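Putative polysaccharide deacetylase (Bdellovibrio bacteriovorus HD100, PDB 5JP6) is a zinc-binding family 4 carbohydrate esterase that probably removes acetyl groups from peptidoglycan by hydrolysing their amide bonds. Local coordinates at residues Gly132-Ala137 and Gly181-Ala186; Gln116-Phe121 and Ile337-Ala342; Ala87-Leu92 and Trp308-Asn313; Ala137-Asn142 and Leu191-Ala196. The protein carries 1 engineered substitution. All blocks are in the same frame, centred on the assembly; numbering follows the deposited sequence.

Interaction 1: residues Gly132-Ala137 and Gly181-Ala186; sequences GHALKA and GLYTDA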
loop_
_atom_site.group_PDB
_atom_site.type_symbol
_atom_site.label_atom_id
_atom_site.label_comp_id
_atom_site.label_asym_id
_atom_site.label_seq_id
_atom_site.Cartn_x
_atom_site.Cartn_y
_atom_site.Cartn_z
ATOM N N GLY A 132 1.103 -5.372 -17.031
ATOM C CA GLY A 132 0.055 -5.515 -16.074
ATOM C C GLY A 132 -1.043 -4.505 -16.326
ATOM O O GLY A 132 -1.022 -3.833 -17.331
ATOM N N HIS A 133 -2.040 -4.482 -15.456
ATOM C CA HIS A 133 -3.114 -3.527 -15.531
ATOM C C HIS A 133 -3.782 -3.464 -14.179
ATOM O O HIS A 133 -4.340 -4.466 -13.717
ATOM C CB HIS A 133 -4.164 -3.902 -16.562
ATOM C CG HIS A 133 -4.860 -2.723 -17.127
ATOM N ND1 HIS A 133 -5.507 -1.801 -16.340
ATOM C CD2 HIS A 133 -5.004 -2.309 -18.404
ATOM C CE1 HIS A 133 -6.002 -0.851 -17.111
ATOM N NE2 HIS A 133 -5.714 -1.140 -18.372
ATOM N N ALA A 134 -3.775 -2.279 -13.583
ATOM C CA ALA A 134 -4.338 -2.134 -12.261
ATOM C C ALA A 134 -5.850 -2.073 -12.233
ATOM O O ALA A 134 -6.427 -2.195 -11.170
ATOM C CB ALA A 134 -3.799 -0.903 -11.583
ATOM N N LEU A 135 -6.482 -1.793 -13.375
ATOM C CA LEU A 135 -7.899 -1.454 -13.416
ATOM C C LEU A 135 -8.779 -2.583 -13.932
ATOM O O LEU A 135 -10.022 -2.543 -13.776
ATOM C CB LEU A 135 -8.182 -0.227 -14.270
ATOM C CG LEU A 135 -7.375 0.984 -14.010
ATOM C CD1 LEU A 135 -7.871 2.104 -14.914
ATOM C CD2 LEU A 135 -7.426 1.374 -12.536
ATOM N N LYS A 136 -8.177 -3.524 -14.653
ATOM C CA LYS A 136 -8.965 -4.595 -15.241
ATOM C C LYS A 136 -8.216 -5.886 -15.222
ATOM O O LYS A 136 -6.992 -5.904 -15.059
ATOM C CB LYS A 136 -9.364 -4.270 -16.655
ATOM C CG LYS A 136 -8.232 -4.292 -17.652
ATOM C CD LYS A 136 -8.771 -4.041 -19.079
ATOM C CE LYS A 136 -8.462 -2.623 -19.528
ATOM N NZ LYS A 136 -9.162 -1.600 -18.706
ATOM N N ALA A 137 -8.996 -6.966 -15.366
ATOM C CA ALA A 137 -8.517 -8.309 -15.084
ATOM C C ALA A 137 -7.820 -8.831 -16.297
ATOM O O ALA A 137 -8.445 -9.097 -17.331
ATOM C CB ALA A 137 -9.657 -9.235 -14.651
ATOM N N GLY A 181 -9.981 -0.533 -3.715
ATOM C CA GLY A 181 -11.101 -1.096 -4.426
ATOM C C GLY A 181 -10.826 -1.704 -5.792
ATOM O O GLY A 181 -11.609 -2.534 -6.247
ATOM N N LEU A 182 -9.706 -1.306 -6.415
ATOM C CA LEU A 182 -9.283 -1.840 -7.699
ATOM C C LEU A 182 -7.908 -2.469 -7.686
ATOM O O LEU A 182 -7.750 -3.585 -8.179
ATOM C CB LEU A 182 -9.244 -0.719 -8.744
ATOM C CG LEU A 182 -10.568 -0.104 -9.136
ATOM C CD1 LEU A 182 -10.374 1.127 -10.034
ATOM C CD2 LEU A 182 -11.427 -1.166 -9.822
ATOM N N TYR A 183 -6.911 -1.765 -7.136
ATOM C CA TYR A 183 -5.536 -2.190 -7.381
ATOM C C TYR A 183 -5.172 -3.477 -6.664
ATOM O O TYR A 183 -4.332 -4.255 -7.156
ATOM C CB TYR A 183 -4.512 -1.116 -7.026
ATOM C CG TYR A 183 -4.870 0.313 -7.375
ATOM C CD1 TYR A 183 -5.551 0.673 -8.541
ATOM C CD2 TYR A 183 -4.441 1.330 -6.536
ATOM C CE1 TYR A 183 -5.859 2.005 -8.797
ATOM C CE2 TYR A 183 -4.731 2.652 -6.785
ATOM C CZ TYR A 183 -5.449 2.986 -7.929
ATOM O OH TYR A 183 -5.775 4.309 -8.153
ATOM N N THR A 184 -5.764 -3.689 -5.502
ATOM C CA THR A 184 -5.437 -4.859 -4.732
ATOM C C THR A 184 -5.798 -6.131 -5.508
ATOM O O THR A 184 -5.027 -7.094 -5.517
ATOM C CB THR A 184 -6.129 -4.802 -3.334
ATOM O OG1 THR A 184 -5.633 -3.676 -2.621
ATOM C CG2 THR A 184 -5.853 -6.075 -2.561
ATOM N N ASP A 185 -6.967 -6.126 -6.172
ATOM C CA ASP A 185 -7.373 -7.282 -6.966
ATOM C C ASP A 185 -6.344 -7.524 -8.094
ATOM O O ASP A 185 -6.062 -8.657 -8.420
ATOM C CB ASP A 185 -8.801 -7.132 -7.497
ATOM C CG ASP A 185 -9.840 -7.306 -6.433
ATOM O OD1 ASP A 185 -9.778 -8.311 -5.718
ATOM O OD2 ASP A 185 -10.706 -6.371 -6.303
ATOM N N ALA A 186 -5.806 -6.470 -8.710
ATOM C CA ALA A 186 -4.769 -6.662 -9.738
ATOM C C ALA A 186 -3.517 -7.333 -9.136
ATOM O O ALA A 186 -2.949 -8.240 -9.725
ATOM C CB ALA A 186 -4.390 -5.345 -10.397
HETATM O O HOH W 1 -8.349 -4.337 -10.788
#
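Ala134 and Tyr183 mark the closest approach of the two backbones, their CA atoms 5.0 Å apart, where the irregular loop Gly132-Ala137 passes the first turn of helix 183-193 and its N-cap residue Leu182. The methyl CB of Ala134 sits 3.8 Å from Tyr183 CD1, meeting the ring obliquely, while Ala134 O lies at the ring edge, in its plane. Leu135 CB points away from the helix, with CG beside the backbone N and anti to the carbonyl carbon (chi1 -51°); the CD2 branch beyond it comes back to the edge of the Tyr183 ring, beside CE1. CD2 also reaches the neighbouring leucine, 3.9 Å from Leu182 CD1, the two side chains crossing at a slant. On the next turn Ala186 points its CB toward the loop, 3.4 Å from His133 O. The loop is braced from within as well: His133 ND1 accepts from Leu135 N in the imidazole plane, through a fairly straight bond (161°). Tyr183 is anchored at its far end by Asn95, through OH, and stacks on His180; the Tyr183 side chain lies about 14 Å from the bound zinc ion. Polar contact across the interface is carried by water 1. Ala134 O and Leu182 O face each other only 3.6 Å apart, and the water donates to both, lying 2.8 Å from Leu182 O. Two carbonyl oxygens that would probably repel each other are bridged by the two O-H groups of one water, and the loop docks on the helix start through apolar side chains and a shared water.

Interaction 2: residues Gln116-Phe121 and Ile337-Ala342; sequences QVDEHF and IQRRTA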
loop_
_atom_site.group_PDB
_atom_site.type_symbol
_atom_site.label_atom_id
_atom_site.label_comp_id
_atom_site.label_asym_id
_atom_site.label_seq_id
_atom_site.Cartn_x
_atom_site.Cartn_y
_atom_site.Cartn_z
ATOM N N GLN A 116 -6.306 11.042 -18.733
ATOM C CA GLN A 116 -4.877 11.424 -18.808
ATOM C C GLN A 116 -4.043 10.384 -18.074
ATOM O O GLN A 116 -3.027 9.929 -18.582
ATOM C CB GLN A 116 -4.606 12.832 -18.207
ATOM C CG GLN A 116 -4.997 13.998 -19.080
ATOM C CD GLN A 116 -4.100 14.091 -20.291
ATOM O OE1 GLN A 116 -4.550 13.865 -21.423
ATOM N NE2 GLN A 116 -2.790 14.359 -20.063
ATOM N N VAL A 117 -4.488 9.987 -16.876
ATOM C CA VAL A 117 -3.747 9.003 -16.104
ATOM C C VAL A 117 -3.759 7.633 -16.774
ATOM O O VAL A 117 -2.717 6.957 -16.873
ATOM C CB VAL A 117 -4.269 8.964 -14.633
ATOM C CG1 VAL A 117 -3.781 7.770 -13.919
ATOM C CG2 VAL A 117 -3.874 10.271 -13.939
ATOM N N ASP A 118 -4.923 7.226 -17.271
ATOM C CA ASP A 118 -5.022 5.951 -17.932
ATOM C C ASP A 118 -4.168 5.884 -19.204
ATOM O O ASP A 118 -3.544 4.861 -19.495
ATOM C CB ASP A 118 -6.474 5.601 -18.228
ATOM C CG ASP A 118 -7.297 5.316 -16.981
ATOM O OD1 ASP A 118 -6.743 5.198 -15.863
ATOM O OD2 ASP A 118 -8.553 5.221 -17.118
ATOM N N GLU A 119 -4.121 6.975 -19.953
ATOM C CA GLU A 119 -3.293 7.062 -21.167
ATOM C C GLU A 119 -1.798 6.987 -20.803
ATOM O O GLU A 119 -1.004 6.311 -21.469
ATOM C CB GLU A 119 -3.591 8.362 -21.928
ATOM C CG GLU A 119 -2.699 8.554 -23.124
ATOM C CD GLU A 119 -3.061 9.803 -23.915
ATOM O OE1 GLU A 119 -3.495 10.821 -23.328
ATOM O OE2 GLU A 119 -2.899 9.772 -25.131
ATOM N N HIS A 120 -1.437 7.607 -19.674
ATOM C CA HIS A 120 -0.052 7.523 -19.179
ATOM C C HIS A 120 0.305 6.054 -18.909
ATOM O O HIS A 120 1.333 5.562 -19.379
ATOM C CB HIS A 120 0.132 8.354 -17.913
ATOM C CG HIS A 120 1.379 8.025 -17.162
ATOM N ND1 HIS A 120 2.613 8.531 -17.498
ATOM C CD2 HIS A 120 1.584 7.213 -16.104
ATOM C CE1 HIS A 120 3.527 8.055 -16.674
ATOM N NE2 HIS A 120 2.924 7.259 -15.815
ATOM N N PHE A 121 -0.546 5.335 -18.169
ATOM C CA PHE A 121 -0.240 3.898 -17.874
ATOM C C PHE A 121 -0.311 3.042 -19.127
ATOM O O PHE A 121 0.439 2.101 -19.210
ATOM C CB PHE A 121 -1.070 3.353 -16.735
ATOM C CG PHE A 121 -0.603 3.858 -15.374
ATOM C CD1 PHE A 121 0.620 3.509 -14.790
ATOM C CD2 PHE A 121 -1.418 4.743 -14.716
ATOM C CE1 PHE A 121 0.953 3.988 -13.541
ATOM C CE2 PHE A 121 -1.091 5.215 -13.486
ATOM C CZ PHE A 121 0.110 4.859 -12.910
ATOM N N ILE A 337 -2.123 0.097 -2.395
ATOM C CA ILE A 337 -2.878 1.297 -2.792
ATOM C C ILE A 337 -2.151 2.161 -3.829
ATOM O O ILE A 337 -2.681 3.183 -4.281
ATOM C CB ILE A 337 -3.287 2.154 -1.564
ATOM C CG1 ILE A 337 -2.070 2.694 -0.826
ATOM C CG2 ILE A 337 -4.157 1.338 -0.616
ATOM C CD1 ILE A 337 -2.371 3.813 0.117
ATOM N N GLN A 338 -0.949 1.733 -4.235
ATOM C CA GLN A 338 -0.173 2.455 -5.230
ATOM C C GLN A 338 -0.437 1.792 -6.606
ATOM O O GLN A 338 -0.033 0.653 -6.850
ATOM C CB GLN A 338 1.319 2.393 -4.915
ATOM C CG GLN A 338 2.157 3.351 -5.760
ATOM C CD GLN A 338 1.894 4.821 -5.371
ATOM O OE1 GLN A 338 2.027 5.254 -4.200
ATOM N NE2 GLN A 338 1.458 5.568 -6.324
ATOM N N ARG A 339 -1.102 2.516 -7.500
ATOM C CA ARG A 339 -1.457 1.940 -8.799
ATOM C C ARG A 339 -0.255 1.389 -9.525
ATOM O O ARG A 339 -0.294 0.266 -10.074
ATOM C CB ARG A 339 -2.200 2.934 -9.682
ATOM C CG ARG A 339 -2.379 2.371 -11.066
ATOM C CD ARG A 339 -3.387 3.099 -11.888
ATOM N NE ARG A 339 -3.505 2.444 -13.185
ATOM C CZ ARG A 339 -4.159 2.933 -14.219
ATOM N NH1 ARG A 339 -4.831 4.060 -14.099
ATOM N NH2 ARG A 339 -4.190 2.244 -15.345
ATOM N N ARG A 340 0.841 2.137 -9.518
ATOM C CA ARG A 340 1.976 1.729 -10.350
ATOM C C ARG A 340 2.563 0.405 -9.870
ATOM O O ARG A 340 3.050 -0.365 -10.666
ATOM C CB ARG A 340 3.035 2.809 -10.374
ATOM C CG ARG A 340 4.094 2.616 -11.434
ATOM C CD ARG A 340 4.976 3.859 -11.510
ATOM N NE ARG A 340 4.258 5.113 -11.655
ATOM C CZ ARG A 340 3.957 5.729 -12.812
ATOM N NH1 ARG A 340 4.214 5.183 -13.979
ATOM N NH2 ARG A 340 3.387 6.906 -12.788
ATOM N N THR A 341 2.457 0.151 -8.570
ATOM C CA THR A 341 2.884 -1.138 -8.033
ATOM C C THR A 341 2.075 -2.293 -8.605
ATOM O O THR A 341 2.651 -3.350 -8.981
ATOM C CB THR A 341 2.860 -1.096 -6.508
ATOM O OG1 THR A 341 3.779 -0.095 -6.062
ATOM C CG2 THR A 341 3.205 -2.454 -5.862
ATOM N N ALA A 342 0.757 -2.107 -8.723
ATOM C CA ALA A 342 -0.083 -3.141 -9.372
ATOM C C ALA A 342 0.325 -3.263 -10.863
ATOM O O ALA A 342 0.413 -4.387 -11.405
ATOM C CB ALA A 342 -1.567 -2.834 -9.207
HETATM O O HOH W 2 -4.472 2.412 -18.199
#
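Val117 opens the contact from helix 110-126, its CG1 resting 3.9 Å from Arg339 NH1 as the two side chains run antiparallel. Asp118 comes next: its CB points away from Arg339, yet the carboxylate swings back and OD1 forms a salt bridge with Arg339 NH1, accepting its N-H at 2.8 Å. The donor arrives nearly in line with the C-O bond (N-H...O 159°), and the carboxylate stands steeply to the guanidinium, 69° between planes. Arg98 also binds OD1, and Glu94 and Glu343 share the charge of Arg339. A second link is water 2, which donates to Asp118 O and accepts from Arg339 NH2. His120 turns its NE2 toward Arg340, whose NH1 and NH2 both donate to that one atom, each at 3.1 Å, end-on and with the two flat groups 79° apart. NE2 is therefore the acceptor nitrogen of the ring; Arg340 NH1 is also held by Asn313 OD1. Phe121 has Arg339 over one face and His120 CD2 over the other, and reaches Arg340 with CE1. The Arg339 chain, extended from CG to NE, runs antiparallel to the phenylalanine: CG makes a CH-pi contact 4.2 Å from the ring centroid, and CZ lies 3.3 Å from Phe121 CD2. Phe121 CE1 sits over the guanidinium of Arg340, 3.5 Å from its CZ. The arginines belong to the first turn of helix 339-354, right after strand 330-335: a strand-loop-helix unit of the NodB-type deacetylase fold, tied here to the N-terminal helical region.

Interaction 3: residues Ala87-Leu92 and Trp308-Asn313; sequences AQDLTL and WRTQSN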
loop_
_atom_site.group_PDB
_atom_site.type_symbol
_atom_site.label_atom_id
_atom_site.label_comp_id
_atom_site.label_asym_id
_atom_site.label_seq_id
_atom_site.Cartn_x
_atom_site.Cartn_y
_atom_site.Cartn_z
ATOM N N ALA A 87 0.899 14.347 -17.198
ATOM C CA ALA A 87 0.162 13.149 -16.808
ATOM C C ALA A 87 0.917 12.312 -15.775
ATOM O O ALA A 87 0.292 11.765 -14.847
ATOM C CB ALA A 87 -0.215 12.313 -18.016
ATOM N N GLN A 88 2.246 12.190 -15.904
ATOM C CA GLN A 88 2.992 11.343 -14.950
ATOM C C GLN A 88 2.823 11.953 -13.525
ATOM O O GLN A 88 2.661 11.223 -12.539
ATOM C CB GLN A 88 4.485 11.168 -15.306
ATOM C CG GLN A 88 5.227 10.222 -14.355
ATOM C CD GLN A 88 6.572 9.840 -14.847
ATOM O OE1 GLN A 88 6.692 9.161 -15.861
ATOM N NE2 GLN A 88 7.601 10.285 -14.144
ATOM N N ASP A 89 2.923 13.285 -13.399
ATOM C CA ASP A 89 2.741 13.939 -12.111
ATOM C C ASP A 89 1.318 13.847 -11.571
ATOM O O ASP A 89 1.107 13.722 -10.336
ATOM C CB ASP A 89 3.158 15.395 -12.178
ATOM C CG ASP A 89 4.638 15.547 -12.288
ATOM O OD1 ASP A 89 5.371 14.671 -11.746
ATOM O OD2 ASP A 89 5.101 16.476 -12.984
ATOM N N LEU A 90 0.362 13.875 -12.482
ATOM C CA LEU A 90 -1.030 13.741 -12.115
ATOM C C LEU A 90 -1.287 12.390 -11.375
ATOM O O LEU A 90 -2.171 12.297 -10.505
ATOM C CB LEU A 90 -1.934 13.871 -13.341
ATOM C CG LEU A 90 -3.443 13.825 -13.105
ATOM C CD1 LEU A 90 -3.896 14.952 -12.181
ATOM C CD2 LEU A 90 -4.151 13.902 -14.463
ATOM N N THR A 91 -0.485 11.371 -11.695
ATOM C CA THR A 91 -0.644 10.076 -11.020
ATOM C C THR A 91 -0.542 10.179 -9.498
ATOM O O THR A 91 -1.083 9.342 -8.784
ATOM C CB THR A 91 0.282 8.943 -11.533
ATOM O OG1 THR A 91 1.652 9.196 -11.201
ATOM C CG2 THR A 91 0.102 8.763 -13.036
ATOM N N LEU A 92 0.149 11.201 -8.998
ATOM C CA LEU A 92 0.259 11.412 -7.555
ATOM C C LEU A 92 -1.122 11.636 -6.899
ATOM O O LEU A 92 -1.296 11.357 -5.722
ATOM C CB LEU A 92 1.177 12.605 -7.278
ATOM C CG LEU A 92 1.575 12.852 -5.840
ATOM C CD1 LEU A 92 2.386 11.700 -5.254
ATOM C CD2 LEU A 92 2.387 14.136 -5.761
ATOM N N TRP A 308 6.120 4.891 -3.238
ATOM C CA TRP A 308 5.447 6.164 -2.873
ATOM C C TRP A 308 5.874 7.313 -3.799
ATOM O O TRP A 308 5.196 8.346 -3.859
ATOM C CB TRP A 308 5.758 6.519 -1.408
ATOM C CG TRP A 308 7.226 6.602 -1.092
ATOM C CD1 TRP A 308 8.017 5.609 -0.595
ATOM C CD2 TRP A 308 8.082 7.752 -1.261
ATOM N NE1 TRP A 308 9.301 6.057 -0.462
ATOM C CE2 TRP A 308 9.376 7.360 -0.874
ATOM C CE3 TRP A 308 7.887 9.051 -1.742
ATOM C CZ2 TRP A 308 10.453 8.232 -0.902
ATOM C CZ3 TRP A 308 8.978 9.907 -1.785
ATOM C CH2 TRP A 308 10.229 9.495 -1.357
ATOM N N ARG A 309 7.035 7.179 -4.449
ATOM C CA ARG A 309 7.583 8.262 -5.262
ATOM C C ARG A 309 7.061 8.168 -6.692
ATOM O O ARG A 309 7.128 7.129 -7.323
ATOM C CB ARG A 309 9.124 8.234 -5.226
ATOM C CG ARG A 309 9.718 9.550 -5.697
ATOM C CD ARG A 309 11.189 9.465 -5.978
ATOM N NE ARG A 309 11.983 9.127 -4.819
ATOM C CZ ARG A 309 12.372 9.991 -3.882
ATOM N NH1 ARG A 309 11.926 11.250 -3.902
ATOM N NH2 ARG A 309 13.179 9.575 -2.915
ATOM N N THR A 310 6.542 9.258 -7.213
ATOM C CA THR A 310 6.164 9.330 -8.621
ATOM C C THR A 310 7.413 9.066 -9.451
ATOM O O THR A 310 8.465 9.716 -9.272
ATOM C CB THR A 310 5.560 10.676 -8.996
ATOM O OG1 THR A 310 4.441 10.954 -8.155
ATOM C CG2 THR A 310 5.117 10.715 -10.480
ATOM N N GLN A 311 7.267 8.136 -10.390
ATOM C CA GLN A 311 8.383 7.708 -11.234
ATOM C C GLN A 311 7.814 6.826 -12.332
ATOM O O GLN A 311 6.673 6.357 -12.209
ATOM C CB GLN A 311 9.393 6.922 -10.445
ATOM C CG GLN A 311 8.857 5.631 -9.839
ATOM C CD GLN A 311 9.754 5.087 -8.737
ATOM O OE1 GLN A 311 10.869 4.629 -8.999
ATOM N NE2 GLN A 311 9.287 5.159 -7.512
ATOM N N SER A 312 8.598 6.575 -13.367
ATOM C CA SER A 312 8.164 5.672 -14.436
ATOM C C SER A 312 8.060 4.241 -13.924
ATOM O O SER A 312 8.705 3.864 -12.932
ATOM C CB SER A 312 9.145 5.730 -15.596
ATOM O OG SER A 312 10.438 5.302 -15.213
ATOM N N ASN A 313 7.292 3.420 -14.633
ATOM C CA ASN A 313 7.268 2.004 -14.318
ATOM C C ASN A 313 8.671 1.411 -14.352
ATOM O O ASN A 313 9.052 0.626 -13.489
ATOM C CB ASN A 313 6.455 1.238 -15.347
ATOM C CG ASN A 313 4.952 1.463 -15.267
ATOM O OD1 ASN A 313 4.469 2.410 -14.717
ATOM N ND2 ASN A 313 4.216 0.558 -15.939
HETATM O O HOH W 3 4.369 13.727 -8.792
HETATM O O HOH W 4 2.578 9.021 -8.534
#
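Thr310 CG2 meets Gln88 O of helix 87-90, and the threonine side chain carries most of the contact. From CB two branches leave. The methyl CG2 is anti to the backbone N; the Thr310 and Gln88 side chains run antiparallel, and CG2 ends 3.2 Å from Gln88 O, with Gln88 CG and Thr91 OG1 each 3.9 Å from it. The other branch, OG1, sits beside the backbone N (chi1 -56°) and faces Leu92, whose side chain crosses it at about a right angle, with CD1 3.6 Å away. At its tip OG1 bonds two waters. Water 4, 2.7 Å from Thr310 OG1, donates on to Thr91 OG1, and water 3 donates to Asp89 OD1. Thr91 OG1 in turn donates to Gln88 O in a short bond of 2.6 Å, and Thr91 N donates to that carbonyl too. Farther along, the Gln88 amide lies against the Gln311-Ser312 peptide, its NE2 3.9 Å from Ser312 N. This loop leads into helix 313-327, with Ser312 as N-cap, its OG bonded to Gln315 N. Thr310 N and O are hydrogen-bonded by Asn37 and Gln38 of helix 24-39. Chemically, then, the threonine is divided: its methyl presses on a carbonyl whose donors are Thr91 N and OG1, while its hydroxyl ties the Thr310 loop to Asp89 and Thr91, a surface joint whose polar links run through waters.

Interaction 4: residues Ala137-Asn142 and Leu191-Ala196; sequences AVQSRN and LKEVNA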
loop_
_atom_site.group_PDB
_atom_site.type_symbol
_atom_site.label_atom_id
_atom_site.label_comp_id
_atom_site.label_asym_id
_atom_site.label_seq_id
_atom_site.Cartn_x
_atom_site.Cartn_y
_atom_site.Cartn_z
ATOM N N ALA A 137 -8.996 -6.966 -15.366
ATOM C CA ALA A 137 -8.517 -8.309 -15.084
ATOM C C ALA A 137 -7.820 -8.831 -16.297
ATOM O O ALA A 137 -8.445 -9.097 -17.331
ATOM C CB ALA A 137 -9.657 -9.235 -14.651
ATOM N N VAL A 138 -6.507 -8.894 -16.203
ATOM C CA VAL A 138 -5.702 -9.396 -17.276
ATOM C C VAL A 138 -4.907 -10.552 -16.714
ATOM O O VAL A 138 -4.463 -10.552 -15.522
ATOM C CB VAL A 138 -4.826 -8.303 -17.954
ATOM C CG1 VAL A 138 -5.727 -7.187 -18.443
ATOM C CG2 VAL A 138 -3.737 -7.756 -17.027
ATOM N N GLN A 139 -4.818 -11.569 -17.568
ATOM C CA GLN A 139 -3.927 -12.694 -17.375
ATOM C C GLN A 139 -2.632 -12.278 -18.067
ATOM O O GLN A 139 -2.547 -12.085 -19.298
ATOM C CB GLN A 139 -4.491 -14.016 -17.922
ATOM C CG GLN A 139 -3.519 -15.195 -17.795
ATOM C CD GLN A 139 -4.018 -16.452 -18.485
ATOM O OE1 GLN A 139 -3.346 -17.024 -19.347
ATOM N NE2 GLN A 139 -5.209 -16.879 -18.117
ATOM N N SER A 140 -1.627 -12.118 -17.260
ATOM C CA SER A 140 -0.308 -11.724 -17.796
ATOM C C SER A 140 0.268 -12.910 -18.548
ATOM O O SER A 140 -0.280 -14.027 -18.549
ATOM C CB SER A 140 0.652 -11.286 -16.688
ATOM O OG SER A 140 1.141 -12.377 -16.035
ATOM N N ARG A 141 1.408 -12.649 -19.183
ATOM C CA ARG A 141 2.132 -13.663 -19.911
ATOM C C ARG A 141 2.860 -14.644 -19.024
ATOM O O ARG A 141 3.457 -15.576 -19.530
ATOM C CB ARG A 141 3.152 -12.969 -20.830
ATOM C CG ARG A 141 2.492 -12.153 -21.942
ATOM C CD ARG A 141 3.500 -11.357 -22.744
ATOM N NE ARG A 141 2.816 -10.370 -23.585
ATOM C CZ ARG A 141 3.394 -9.330 -24.196
ATOM N NH1 ARG A 141 4.700 -9.098 -24.097
ATOM N NH2 ARG A 141 2.652 -8.511 -24.930
ATOM N N ASN A 142 2.837 -14.416 -17.699
ATOM C CA ASN A 142 3.574 -15.302 -16.774
ATOM C C ASN A 142 2.985 -16.676 -16.747
ATOM O O ASN A 142 1.814 -16.825 -16.442
ATOM C CB ASN A 142 3.606 -14.734 -15.349
ATOM C CG ASN A 142 4.535 -13.571 -15.194
ATOM O OD1 ASN A 142 5.466 -13.406 -15.983
ATOM N ND2 ASN A 142 4.338 -12.767 -14.076
ATOM N N LEU A 191 -0.158 -12.250 -8.192
ATOM C CA LEU A 191 0.392 -13.208 -7.241
ATOM C C LEU A 191 -0.096 -14.610 -7.525
ATOM O O LEU A 191 0.680 -15.575 -7.524
ATOM C CB LEU A 191 0.059 -12.790 -5.808
ATOM C CG LEU A 191 0.696 -11.500 -5.303
ATOM C CD1 LEU A 191 0.051 -11.055 -4.000
ATOM C CD2 LEU A 191 2.193 -11.642 -5.086
ATOM N N LYS A 192 -1.402 -14.732 -7.724
ATOM C CA LYS A 192 -2.015 -16.034 -7.884
ATOM C C LYS A 192 -1.492 -16.760 -9.128
ATOM O O LYS A 192 -1.299 -17.993 -9.105
ATOM C CB LYS A 192 -3.536 -15.948 -7.900
ATOM C CG LYS A 192 -4.221 -17.310 -7.928
ATOM C CD LYS A 192 -5.733 -17.172 -7.828
ATOM C CE LYS A 192 -6.364 -18.555 -7.938
ATOM N NZ LYS A 192 -7.842 -18.543 -8.118
ATOM N N GLU A 193 -1.298 -16.015 -10.226
ATOM C CA GLU A 193 -0.823 -16.592 -11.498
ATOM C C GLU A 193 0.472 -17.378 -11.344
ATOM O O GLU A 193 0.722 -18.322 -12.125
ATOM C CB GLU A 193 -0.479 -15.459 -12.541
ATOM C CG GLU A 193 -1.635 -14.844 -13.148
ATOM C CD GLU A 193 -1.288 -13.657 -14.044
ATOM O OE1 GLU A 193 -0.224 -12.916 -13.976
ATOM O OE2 GLU A 193 -2.189 -13.427 -14.782
ATOM N N VAL A 194 1.302 -16.946 -10.389
ATOM C CA VAL A 194 2.622 -17.543 -10.201
ATOM C C VAL A 194 2.770 -18.246 -8.834
ATOM O O VAL A 194 3.887 -18.573 -8.401
ATOM C CB VAL A 194 3.735 -16.495 -10.437
ATOM C CG1 VAL A 194 3.668 -15.963 -11.859
ATOM C CG2 VAL A 194 3.678 -15.363 -9.398
ATOM N N ASN A 195 1.645 -18.463 -8.153
ATOM C CA ASN A 195 1.625 -19.169 -6.852
ATOM C C ASN A 195 2.401 -18.447 -5.771
ATOM O O ASN A 195 2.900 -19.083 -4.874
ATOM C CB ASN A 195 2.107 -20.605 -6.992
ATOM C CG ASN A 195 1.882 -21.431 -5.754
ATOM O OD1 ASN A 195 0.792 -21.413 -5.184
ATOM N ND2 ASN A 195 2.912 -22.148 -5.308
ATOM N N ALA A 196 2.477 -17.118 -5.855
ATOM C CA ALA A 196 3.129 -16.332 -4.822
ATOM C C ALA A 196 2.145 -15.954 -3.731
ATOM O O ALA A 196 1.010 -15.561 -4.020
ATOM C CB ALA A 196 3.759 -15.068 -5.383
HETATM O O HOH W 5 2.017 -12.448 -12.405
#
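An ST turn at Ser140 receives Glu193 from the end of helix 183-193, which closes with a Schellman motif whose C-prime residue is Asn195. Inside the turn, Ser140 OG accepts from Asn142 N at 3.1 Å. Across the contact the Glu193 carboxylate binds Ser140 with both oxygens: OE2 accepts from Ser140 N at 2.9 Å on its syn side, 26° out of the carboxylate plane, and OE1 accepts a hydrogen bond from Ser140 OG, short at 2.5 Å, that comes from above that plane. Ser140 OG stands between its backbone N and carbonyl carbon (chi1 77°), where it can accept inside the turn and donate to the glutamate. Beside this grip OE2 also lies 3.2 Å from Gln139 CA. Next to it Val194 packs its CG1 branch on Asn142 CB, 3.7 Å away. This loop, leading toward strand 150-153, is thereby fastened to the helix end, with Pro346 and Leu349 of helix 339-354 close by. Asn142 ND2 donates to Pro346 O and also to water 5, which donates to Glu193 OE1 at 2.8 Å.

From the N terminus, residues 87-92 open the long loop that interaction 3 closes at 308-313, and 116-121 open the one that interaction 2 closes at 337-342; these two loops cross. Within both nest interactions 1 and 4, which start from one continuous loop and share Ala137, then reach the beginning and the end of helix 183-193, so that they cross each other. Interactions 2 and 3 meet at Arg340, near Asn313 and Thr91, while interaction 1 leans on interaction 2 where Ala134 packs on Arg339. Together they bind the N-terminal helices and the linking loop to the NodB-type domain through helices 183-193 and 339-354 and the loop before helix 313-327.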